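Local structure of putative triphosphoribosyl-dephospho-coA synthase (Archaeoglobus fulgidus DSM 4304, 3H9P) at residues 184-189 and 201-206; 61-66 and 152-157; 163-168 and 241-246. The protein is of unknown function but belongs to the CitG family and may, like its relatives, bind ATP and make triphosphoribosyl-dephospho-CoA. All coordinates share one frame; numbering follows the deposited sequence.

Contact 1: 184-189 and 201-206; sequences KFPDPL and KITEWA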
loop_
_atom_site.group_PDB
_atom_site.type_symbol
_atom_site.label_atom_id
_atom_site.label_comp_id
_atom_site.label_asym_id
_atom_site.label_seq_id
_atom_site.Cartn_x
_atom_site.Cartn_y
_atom_site.Cartn_z
ATOM N N LYS A 184 4.226 -20.415 -1.687
ATOM C CA LYS A 184 5.043 -19.960 -0.582
ATOM C C LYS A 184 4.749 -18.497 -0.275
ATOM O O LYS A 184 4.787 -18.066 0.870
ATOM C CB LYS A 184 6.517 -20.167 -0.950
ATOM C CG LYS A 184 7.491 -20.089 0.170
ATOM C CD LYS A 184 8.889 -20.278 -0.385
ATOM C CE LYS A 184 9.920 -20.368 0.699
ATOM N NZ LYS A 184 10.189 -21.795 0.955
ATOM N N PHE A 185 4.454 -17.722 -1.306
ATOM C CA PHE A 185 4.326 -16.290 -1.105
ATOM C C PHE A 185 2.997 -15.889 -1.684
ATOM O O PHE A 185 2.749 -16.146 -2.861
ATOM C CB PHE A 185 5.467 -15.538 -1.786
ATOM C CG PHE A 185 6.831 -15.906 -1.273
ATOM C CD1 PHE A 185 7.249 -15.501 -0.001
ATOM C CD2 PHE A 185 7.692 -16.639 -2.067
ATOM C CE1 PHE A 185 8.501 -15.820 0.457
ATOM C CE2 PHE A 185 8.956 -16.985 -1.614
ATOM C CZ PHE A 185 9.366 -16.592 -0.351
ATOM N N PRO A 186 2.114 -15.335 -0.833
ATOM C CA PRO A 186 0.865 -14.732 -1.314
ATOM C C PRO A 186 1.252 -13.549 -2.208
ATOM O O PRO A 186 2.176 -12.799 -1.879
ATOM C CB PRO A 186 0.158 -14.257 -0.038
ATOM C CG PRO A 186 1.003 -14.694 1.117
ATOM C CD PRO A 186 2.371 -15.080 0.596
ATOM N N ASP A 187 0.615 -13.441 -3.360
ATOM C CA ASP A 187 0.962 -12.438 -4.360
ATOM C C ASP A 187 0.337 -11.088 -3.987
ATOM O O ASP A 187 -0.907 -10.967 -3.939
ATOM C CB ASP A 187 0.455 -12.882 -5.745
ATOM C CG ASP A 187 1.168 -12.163 -6.891
ATOM O OD1 ASP A 187 1.151 -10.911 -6.906
ATOM O OD2 ASP A 187 1.761 -12.844 -7.776
ATOM N N PRO A 188 1.185 -10.077 -3.726
ATOM C CA PRO A 188 0.728 -8.733 -3.401
ATOM C C PRO A 188 -0.280 -8.175 -4.433
ATOM O O PRO A 188 -1.224 -7.501 -4.059
ATOM C CB PRO A 188 2.030 -7.911 -3.386
ATOM C CG PRO A 188 3.024 -8.707 -4.106
ATOM C CD PRO A 188 2.654 -10.136 -3.871
ATOM N N LEU A 189 -0.112 -8.496 -5.708
ATOM C CA LEU A 189 -1.096 -8.061 -6.728
ATOM C C LEU A 189 -2.447 -8.700 -6.519
ATOM O O LEU A 189 -3.512 -8.046 -6.634
ATOM C CB LEU A 189 -0.612 -8.422 -8.124
ATOM C CG LEU A 189 0.660 -7.729 -8.574
ATOM C CD1 LEU A 189 1.087 -8.312 -9.949
ATOM C CD2 LEU A 189 0.453 -6.219 -8.646
ATOM N N LYS A 201 -5.249 -18.073 -0.039
ATOM C CA LYS A 201 -5.909 -19.285 -0.483
ATOM C C LYS A 201 -5.224 -19.895 -1.692
ATOM O O LYS A 201 -5.252 -21.099 -1.865
ATOM C CB LYS A 201 -7.384 -19.034 -0.770
ATOM C CG LYS A 201 -8.233 -20.262 -0.537
ATOM C CD LYS A 201 -8.647 -20.451 0.911
ATOM C CE LYS A 201 -9.884 -21.340 1.003
ATOM N NZ LYS A 201 -10.392 -21.563 2.413
ATOM N N ILE A 202 -4.612 -19.051 -2.522
ATOM C CA ILE A 202 -3.826 -19.479 -3.681
ATOM C C ILE A 202 -2.665 -20.316 -3.236
ATOM O O ILE A 202 -2.381 -21.346 -3.826
ATOM C CB ILE A 202 -3.280 -18.269 -4.484
ATOM C CG1 ILE A 202 -4.428 -17.377 -4.961
ATOM C CG2 ILE A 202 -2.404 -18.718 -5.707
ATOM C CD1 ILE A 202 -5.431 -18.107 -5.749
ATOM N N THR A 203 -1.972 -19.876 -2.193
ATOM C CA THR A 203 -0.845 -20.654 -1.723
ATOM C C THR A 203 -1.326 -22.057 -1.363
ATOM O O THR A 203 -0.690 -23.035 -1.748
ATOM C CB THR A 203 -0.101 -19.992 -0.587
ATOM O OG1 THR A 203 -0.942 -19.976 0.554
ATOM C CG2 THR A 203 0.285 -18.562 -0.965
ATOM N N GLU A 204 -2.488 -22.160 -0.718
ATOM C CA GLU A 204 -3.015 -23.479 -0.312
ATOM C C GLU A 204 -3.462 -24.325 -1.496
ATOM O O GLU A 204 -3.302 -25.564 -1.472
ATOM C CB GLU A 204 -4.136 -23.350 0.719
ATOM C CG GLU A 204 -3.634 -22.703 1.997
ATOM C CD GLU A 204 -4.736 -22.252 2.940
ATOM O OE1 GLU A 204 -5.887 -22.118 2.482
ATOM O OE2 GLU A 204 -4.443 -22.024 4.140
ATOM N N TRP A 205 -4.029 -23.664 -2.513
ATOM C CA TRP A 205 -4.463 -24.381 -3.712
ATOM C C TRP A 205 -3.244 -24.768 -4.502
ATOM O O TRP A 205 -3.173 -25.877 -5.036
ATOM C CB TRP A 205 -5.384 -23.542 -4.596
ATOM C CG TRP A 205 -6.665 -23.123 -3.928
ATOM C CD1 TRP A 205 -7.324 -23.777 -2.917
ATOM C CD2 TRP A 205 -7.444 -21.963 -4.229
ATOM N NE1 TRP A 205 -8.451 -23.081 -2.560
ATOM C CE2 TRP A 205 -8.554 -21.966 -3.352
ATOM C CE3 TRP A 205 -7.320 -20.925 -5.158
ATOM C CZ2 TRP A 205 -9.544 -20.964 -3.387
ATOM C CZ3 TRP A 205 -8.284 -19.920 -5.173
ATOM C CH2 TRP A 205 -9.379 -19.947 -4.292
ATOM N N ALA A 206 -2.264 -23.856 -4.558
ATOM C CA ALA A 206 -1.020 -24.157 -5.264
ATOM C C ALA A 206 -0.357 -25.384 -4.670
ATOM O O ALA A 206 0.078 -26.240 -5.417
ATOM C CB ALA A 206 -0.037 -22.950 -5.301
#
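Thr-203 meets the run from Lys-184 to Pro-186 through one methyl group. Its CG2 sits over a face of the peptide joining Phe-185 to Pro-186, 3.7 Å from Pro-186 N and 3.9 Å from Phe-185 C; of the ring carbons of Pro-186 the nearest is CD, 4.3 Å from Thr-203 CG2. No hydrogen bond crosses this van der Waals contact. With chi1 at 68°, Thr-203 OG1 lies between its own backbone N and carbonyl carbon and is hydrogen-bonded to Glu-200 O in the preceding turn, which fixes the rotation that sends CG2 to the peptide. The side chains of Lys-184 and Phe-185 leave the other way: Lys-184 CG lies over one face of the Phe-185 ring, toward its rim, and NZ makes a salt bridge with Glu-159. Farther along, Asp-187 is the N-cap of helix 188-194, its OD1 taking Leu-189 N at 3.0 Å through the anti lone pair, while Thr-231 and Ile-232 bind the same carboxylate. The contact thus lies at the surface, the lead-in to helix 188-194 running across helix 196-208, with Phe-185 against helix 145-151 and Ile-202 against helix 212-225.

Contact 2: 61-66 and 152-157; sequences FLLLVP and DGFKIS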
loop_
_atom_site.group_PDB
_atom_site.type_symbol
_atom_site.label_atom_id
_atom_site.label_comp_id
_atom_site.label_asym_id
_atom_site.label_seq_id
_atom_site.Cartn_x
_atom_site.Cartn_y
_atom_site.Cartn_z
ATOM N N PHE A 61 10.718 -6.227 -14.624
ATOM C CA PHE A 61 11.767 -5.204 -14.934
ATOM C C PHE A 61 12.404 -4.535 -13.747
ATOM O O PHE A 61 13.633 -4.216 -13.733
ATOM C CB PHE A 61 11.190 -4.121 -15.852
ATOM C CG PHE A 61 10.746 -4.646 -17.197
ATOM C CD1 PHE A 61 11.496 -5.625 -17.864
ATOM C CD2 PHE A 61 9.643 -4.121 -17.816
ATOM C CE1 PHE A 61 11.146 -6.074 -19.100
ATOM C CE2 PHE A 61 9.263 -4.567 -19.078
ATOM C CZ PHE A 61 10.028 -5.563 -19.717
ATOM N N LEU A 62 11.577 -4.287 -12.736
ATOM C CA LEU A 62 12.085 -3.679 -11.509
ATOM C C LEU A 62 13.020 -4.665 -10.780
ATOM O O LEU A 62 13.943 -4.256 -10.084
ATOM C CB LEU A 62 10.924 -3.232 -10.615
ATOM C CG LEU A 62 11.193 -2.553 -9.281
ATOM C CD1 LEU A 62 12.125 -1.309 -9.394
ATOM C CD2 LEU A 62 9.841 -2.216 -8.592
ATOM N N LEU A 63 12.740 -5.956 -10.928
ATOM C CA LEU A 63 13.597 -7.004 -10.398
ATOM C C LEU A 63 14.852 -7.170 -11.267
ATOM O O LEU A 63 15.992 -7.224 -10.745
ATOM C CB LEU A 63 12.855 -8.350 -10.283
ATOM C CG LEU A 63 11.821 -8.585 -9.165
ATOM C CD1 LEU A 63 11.016 -9.881 -9.379
ATOM C CD2 LEU A 63 12.514 -8.603 -7.767
ATOM N N LEU A 64 14.670 -7.212 -12.577
ATOM C CA LEU A 64 15.798 -7.588 -13.462
ATOM C C LEU A 64 16.796 -6.505 -13.733
ATOM O O LEU A 64 17.969 -6.773 -13.802
ATOM C CB LEU A 64 15.292 -8.123 -14.797
ATOM C CG LEU A 64 14.636 -9.510 -14.727
ATOM C CD1 LEU A 64 13.777 -9.646 -16.002
ATOM C CD2 LEU A 64 15.661 -10.648 -14.625
ATOM N N VAL A 65 16.336 -5.267 -13.874
ATOM C CA VAL A 65 17.248 -4.203 -14.199
ATOM C C VAL A 65 18.395 -4.055 -13.176
ATOM O O VAL A 65 19.555 -3.880 -13.569
ATOM C CB VAL A 65 16.440 -2.890 -14.517
ATOM C CG1 VAL A 65 17.309 -1.702 -14.557
ATOM C CG2 VAL A 65 15.685 -3.075 -15.832
ATOM N N PRO A 66 18.102 -4.123 -11.866
ATOM C CA PRO A 66 19.255 -4.021 -10.946
ATOM C C PRO A 66 20.249 -5.183 -11.049
ATOM O O PRO A 66 21.448 -4.953 -10.852
ATOM C CB PRO A 66 18.608 -4.032 -9.560
ATOM C CG PRO A 66 17.277 -3.529 -9.775
ATOM C CD PRO A 66 16.839 -4.070 -11.119
ATOM N N ASP A 152 16.941 -6.636 0.478
ATOM C CA ASP A 152 17.611 -7.644 1.269
ATOM C C ASP A 152 18.520 -8.496 0.430
ATOM O O ASP A 152 18.771 -9.617 0.797
ATOM C CB ASP A 152 16.594 -8.582 1.954
ATOM C CG ASP A 152 15.795 -9.490 0.935
ATOM O OD1 ASP A 152 16.168 -9.709 -0.279
ATOM O OD2 ASP A 152 14.753 -10.003 1.383
ATOM N N GLY A 153 18.953 -8.013 -0.723
ATOM C CA GLY A 153 19.842 -8.799 -1.559
ATOM C C GLY A 153 19.187 -9.874 -2.416
ATOM O O GLY A 153 19.830 -10.844 -2.768
ATOM N N PHE A 154 17.916 -9.733 -2.755
ATOM C CA PHE A 154 17.310 -10.685 -3.692
ATOM C C PHE A 154 17.240 -12.132 -3.145
ATOM O O PHE A 154 17.487 -13.095 -3.866
ATOM C CB PHE A 154 18.032 -10.643 -5.064
ATOM C CG PHE A 154 17.775 -9.373 -5.835
ATOM C CD1 PHE A 154 16.696 -9.286 -6.722
ATOM C CD2 PHE A 154 18.589 -8.271 -5.657
ATOM C CE1 PHE A 154 16.435 -8.129 -7.393
ATOM C CE2 PHE A 154 18.348 -7.093 -6.345
ATOM C CZ PHE A 154 17.253 -7.014 -7.226
ATOM N N LYS A 155 16.874 -12.276 -1.884
ATOM C CA LYS A 155 16.822 -13.602 -1.245
ATOM C C LYS A 155 15.836 -14.598 -1.900
ATOM O O LYS A 155 16.155 -15.768 -2.044
ATOM C CB LYS A 155 16.585 -13.472 0.245
ATOM C CG LYS A 155 17.881 -13.091 0.994
ATOM C CD LYS A 155 17.599 -12.305 2.276
ATOM C CE LYS A 155 17.053 -13.170 3.412
ATOM N NZ LYS A 155 16.505 -12.330 4.558
ATOM N N ILE A 156 14.663 -14.151 -2.310
ATOM C CA ILE A 156 13.760 -15.047 -3.027
ATOM C C ILE A 156 14.317 -15.518 -4.385
ATOM O O ILE A 156 14.255 -16.689 -4.720
ATOM C CB ILE A 156 12.366 -14.413 -3.174
ATOM C CG1 ILE A 156 11.801 -14.148 -1.765
ATOM C CG2 ILE A 156 11.450 -15.334 -3.950
ATOM C CD1 ILE A 156 10.709 -13.022 -1.662
ATOM N N SER A 157 14.926 -14.622 -5.136
ATOM C CA SER A 157 15.456 -14.956 -6.433
ATOM C C SER A 157 16.575 -15.990 -6.372
ATOM O O SER A 157 16.636 -16.895 -7.210
ATOM C CB SER A 157 15.953 -13.671 -7.126
ATOM O OG SER A 157 14.859 -12.771 -7.254
#
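Ser-157 OG, hydrogen-bonded to both Ser-238 OG and Glu-149 OE1, lies in plane at the edge of the Phe-154 ring, whose leading atoms reach Leu-63 and Pro-66 on helix 58-68. Phe-154 CE1 stands 3.5 Å from the backbone Leu-63 O and 4.0 Å from Leu-63 CD2, the two side chains lying alongside and running in opposite senses. Phe-154 CZ meets Pro-66 CB at 4.0 Å. Leu-63 O and Pro-66 CB approach the ring obliquely, at the level where helix 58-68 is kinked because the nitrogen of Pro-66 has no hydrogen to offer the preceding turn. Phe-154 is the N-cap residue of helix 155-167, in the tight turn that follows helix 145-151. Asp-152 forms an Asx motif there: its OD1 accepts Lys-155 N at 3.1 Å, almost straight at 177° but from above the carboxylate plane. Gly-153 and Phe-154 both have positive phi, and chi1 of -70° in Phe-154 puts CG beside the backbone N and the ring toward helix 58-68. Cutting Phe-154 back to an alanine is likely to open a gap facing Leu-63 CD2 and Pro-66 CB. Ala-80, Ala-83 and Leu-87 of helix 76-88 also pack on the ring, and Leu-63 in turn touches Asp-234 and Ser-238 of helix 230-246.

Contact 3: 163-168 and 241-246; sequences FLLSFG and FLALAE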
loop_
_atom_site.group_PDB
_atom_site.type_symbol
_atom_site.label_atom_id
_atom_site.label_comp_id
_atom_site.label_asym_id
_atom_site.label_seq_id
_atom_site.Cartn_x
_atom_site.Cartn_y
_atom_site.Cartn_z
ATOM N N PHE A 163 16.807 -23.614 -6.534
ATOM C CA PHE A 163 15.787 -24.607 -6.832
ATOM C C PHE A 163 15.987 -25.151 -8.259
ATOM O O PHE A 163 16.055 -26.372 -8.470
ATOM C CB PHE A 163 14.418 -23.960 -6.666
ATOM C CG PHE A 163 13.232 -24.906 -6.783
ATOM C CD1 PHE A 163 12.654 -25.463 -5.647
ATOM C CD2 PHE A 163 12.643 -25.150 -8.019
ATOM C CE1 PHE A 163 11.530 -26.297 -5.737
ATOM C CE2 PHE A 163 11.531 -25.986 -8.139
ATOM C CZ PHE A 163 10.958 -26.556 -6.993
ATOM N N LEU A 164 16.090 -24.234 -9.224
ATOM C CA LEU A 164 16.307 -24.553 -10.647
ATOM C C LEU A 164 17.571 -25.341 -10.865
ATOM O O LEU A 164 17.560 -26.374 -11.553
ATOM C CB LEU A 164 16.370 -23.280 -11.499
ATOM C CG LEU A 164 15.073 -22.480 -11.696
ATOM C CD1 LEU A 164 15.369 -21.071 -12.273
ATOM C CD2 LEU A 164 13.968 -23.253 -12.528
ATOM N N LEU A 165 18.665 -24.843 -10.284
ATOM C CA LEU A 165 19.945 -25.505 -10.396
ATOM C C LEU A 165 19.894 -26.948 -9.906
ATOM O O LEU A 165 20.522 -27.793 -10.519
ATOM C CB LEU A 165 21.053 -24.731 -9.678
ATOM C CG LEU A 165 21.445 -23.336 -10.191
ATOM C CD1 LEU A 165 22.677 -22.918 -9.407
ATOM C CD2 LEU A 165 21.708 -23.313 -11.712
ATOM N N SER A 166 19.156 -27.253 -8.834
ATOM C CA SER A 166 19.098 -28.667 -8.399
ATOM C C SER A 166 18.291 -29.511 -9.356
ATOM O O SER A 166 18.395 -30.730 -9.354
ATOM C CB SER A 166 18.624 -28.850 -6.954
ATOM O OG SER A 166 17.350 -28.301 -6.755
ATOM N N PHE A 167 17.538 -28.850 -10.223
ATOM C CA PHE A 167 16.661 -29.543 -11.152
ATOM C C PHE A 167 17.351 -29.959 -12.435
ATOM O O PHE A 167 17.358 -31.139 -12.770
ATOM C CB PHE A 167 15.468 -28.671 -11.498
ATOM C CG PHE A 167 14.167 -29.275 -11.149
ATOM C CD1 PHE A 167 13.493 -28.863 -10.006
ATOM C CD2 PHE A 167 13.614 -30.264 -11.945
ATOM C CE1 PHE A 167 12.293 -29.433 -9.662
ATOM C CE2 PHE A 167 12.405 -30.846 -11.604
ATOM C CZ PHE A 167 11.748 -30.427 -10.464
ATOM N N GLY A 168 17.921 -29.006 -13.162
ATOM C CA GLY A 168 18.395 -29.281 -14.502
ATOM C C GLY A 168 17.788 -28.294 -15.485
ATOM O O GLY A 168 16.662 -27.806 -15.295
ATOM N N PHE A 241 17.227 -15.710 -14.339
ATOM C CA PHE A 241 18.378 -14.890 -14.615
ATOM C C PHE A 241 19.557 -15.257 -13.717
ATOM O O PHE A 241 20.653 -15.453 -14.197
ATOM C CB PHE A 241 18.112 -13.375 -14.574
ATOM C CG PHE A 241 19.365 -12.558 -14.936
ATOM C CD1 PHE A 241 19.766 -12.420 -16.257
ATOM C CD2 PHE A 241 20.199 -12.055 -13.944
ATOM C CE1 PHE A 241 20.955 -11.742 -16.605
ATOM C CE2 PHE A 241 21.391 -11.369 -14.271
ATOM C CZ PHE A 241 21.772 -11.222 -15.608
ATOM N N LEU A 242 19.343 -15.322 -12.415
ATOM C CA LEU A 242 20.443 -15.757 -11.533
ATOM C C LEU A 242 20.960 -17.159 -11.843
ATOM O O LEU A 242 22.178 -17.373 -11.892
ATOM C CB LEU A 242 20.076 -15.617 -10.053
ATOM C CG LEU A 242 19.820 -14.157 -9.662
ATOM C CD1 LEU A 242 19.289 -13.984 -8.223
ATOM C CD2 LEU A 242 21.101 -13.322 -9.889
ATOM N N ALA A 243 20.060 -18.105 -12.104
ATOM C CA ALA A 243 20.507 -19.481 -12.366
ATOM C C ALA A 243 21.374 -19.561 -13.636
ATOM O O ALA A 243 22.365 -20.344 -13.695
ATOM C CB ALA A 243 19.308 -20.449 -12.436
ATOM N N LEU A 244 20.977 -18.770 -14.644
ATOM C CA LEU A 244 21.734 -18.639 -15.914
ATOM C C LEU A 244 23.135 -18.117 -15.684
ATOM O O LEU A 244 24.110 -18.638 -16.255
ATOM C CB LEU A 244 21.040 -17.686 -16.888
ATOM C CG LEU A 244 19.717 -18.172 -17.483
ATOM C CD1 LEU A 244 19.138 -17.102 -18.355
ATOM C CD2 LEU A 244 19.909 -19.487 -18.273
ATOM N N ALA A 245 23.238 -17.096 -14.842
ATOM C CA ALA A 245 24.529 -16.510 -14.591
ATOM C C ALA A 245 25.384 -17.455 -13.802
ATOM O O ALA A 245 26.586 -17.470 -13.975
ATOM C CB ALA A 245 24.406 -15.193 -13.874
ATOM N N GLU A 246 24.762 -18.256 -12.942
ATOM C CA GLU A 246 25.522 -19.190 -12.097
ATOM C C GLU A 246 26.085 -20.355 -12.934
ATOM O O GLU A 246 27.201 -20.816 -12.731
ATOM C CB GLU A 246 24.640 -19.699 -10.943
ATOM C CG GLU A 246 25.373 -20.553 -9.890
ATOM C CD GLU A 246 26.568 -19.847 -9.217
ATOM O OE1 GLU A 246 26.602 -18.604 -9.105
ATOM O OE2 GLU A 246 27.482 -20.566 -8.774
#
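Helix-on-helix packing in an all-alpha fold brings Leu-164 and Leu-165, near the C-terminal end of helix 155-167, against Ala-243 and Glu-246 at the same end of helix 230-246. The short segments cross at -52° with a closest axis approach of 9.7 Å, and the backbones draw nearest at Leu-165 and Ala-243. The small Ala-243 leaves room for two leucines to share its methyl group: Leu-165 CD2 lies 3.8 Å from Ala-243 CB, and Leu-164 CD1 comes to 4.0 Å from the same atom. Leu-165 CD2 also lies close to the backbone Ala-243 O. The other branch of Leu-165 turns to the next helical turn, so that its forked end spans Ala-243 and Glu-246. With chi1 near -65°, CG of Leu-165 stands beside its own backbone N, opposite the carbonyl carbon, and both methyls are presented to helix 230-246. Glu-246 contributes only its aliphatic part; its chain runs roughly perpendicular to that of Leu-165 and bends at chi2, 58°, which carries the carboxylate away to Met-76 N, hydrogen-bonded to OE1. Trp-248, in the chain end beyond helix 230-246, also packs on both leucines, while Leu-164 touches Leu-177 of helix 171-182 and Ala-243 touches Ala-161 one turn earlier in helix 155-167. That helix stops just after the contact: Gly-168 leaves helical angles with positive phi, and Leu-164 O accepts both Phe-167 N and Gly-168 N. At the more exposed side of the contact, Leu-165 CD1 rests against the methylene Glu-246 CG at 3.6 Å.

How the contacts relate
Contact 2 is the core member, its centre about 7 Å from that of the chain and its touching residues all buried; contact 1 is a surface contact, and contact 3 is partly buried. Contacts 2 and 3 hold opposite ends of helix 155-167. They meet where Ser-157 CB packs on Leu-242 CD1 at 3.5 Å and Leu-64 on Phe-241. Contact 1 joins this network through Phe-185 CZ, 3.7 Å from Ile-156 CG1, yet stays about 8 Å from contact 3 at the nearest atoms. No hydrogen bond spans any of the three: a threonine methyl meets a peptide in contact 1, a phenyl ring a helix backbone and apolar side chains in contact 2, leucines an alanine methyl and a glutamate chain in contact 3.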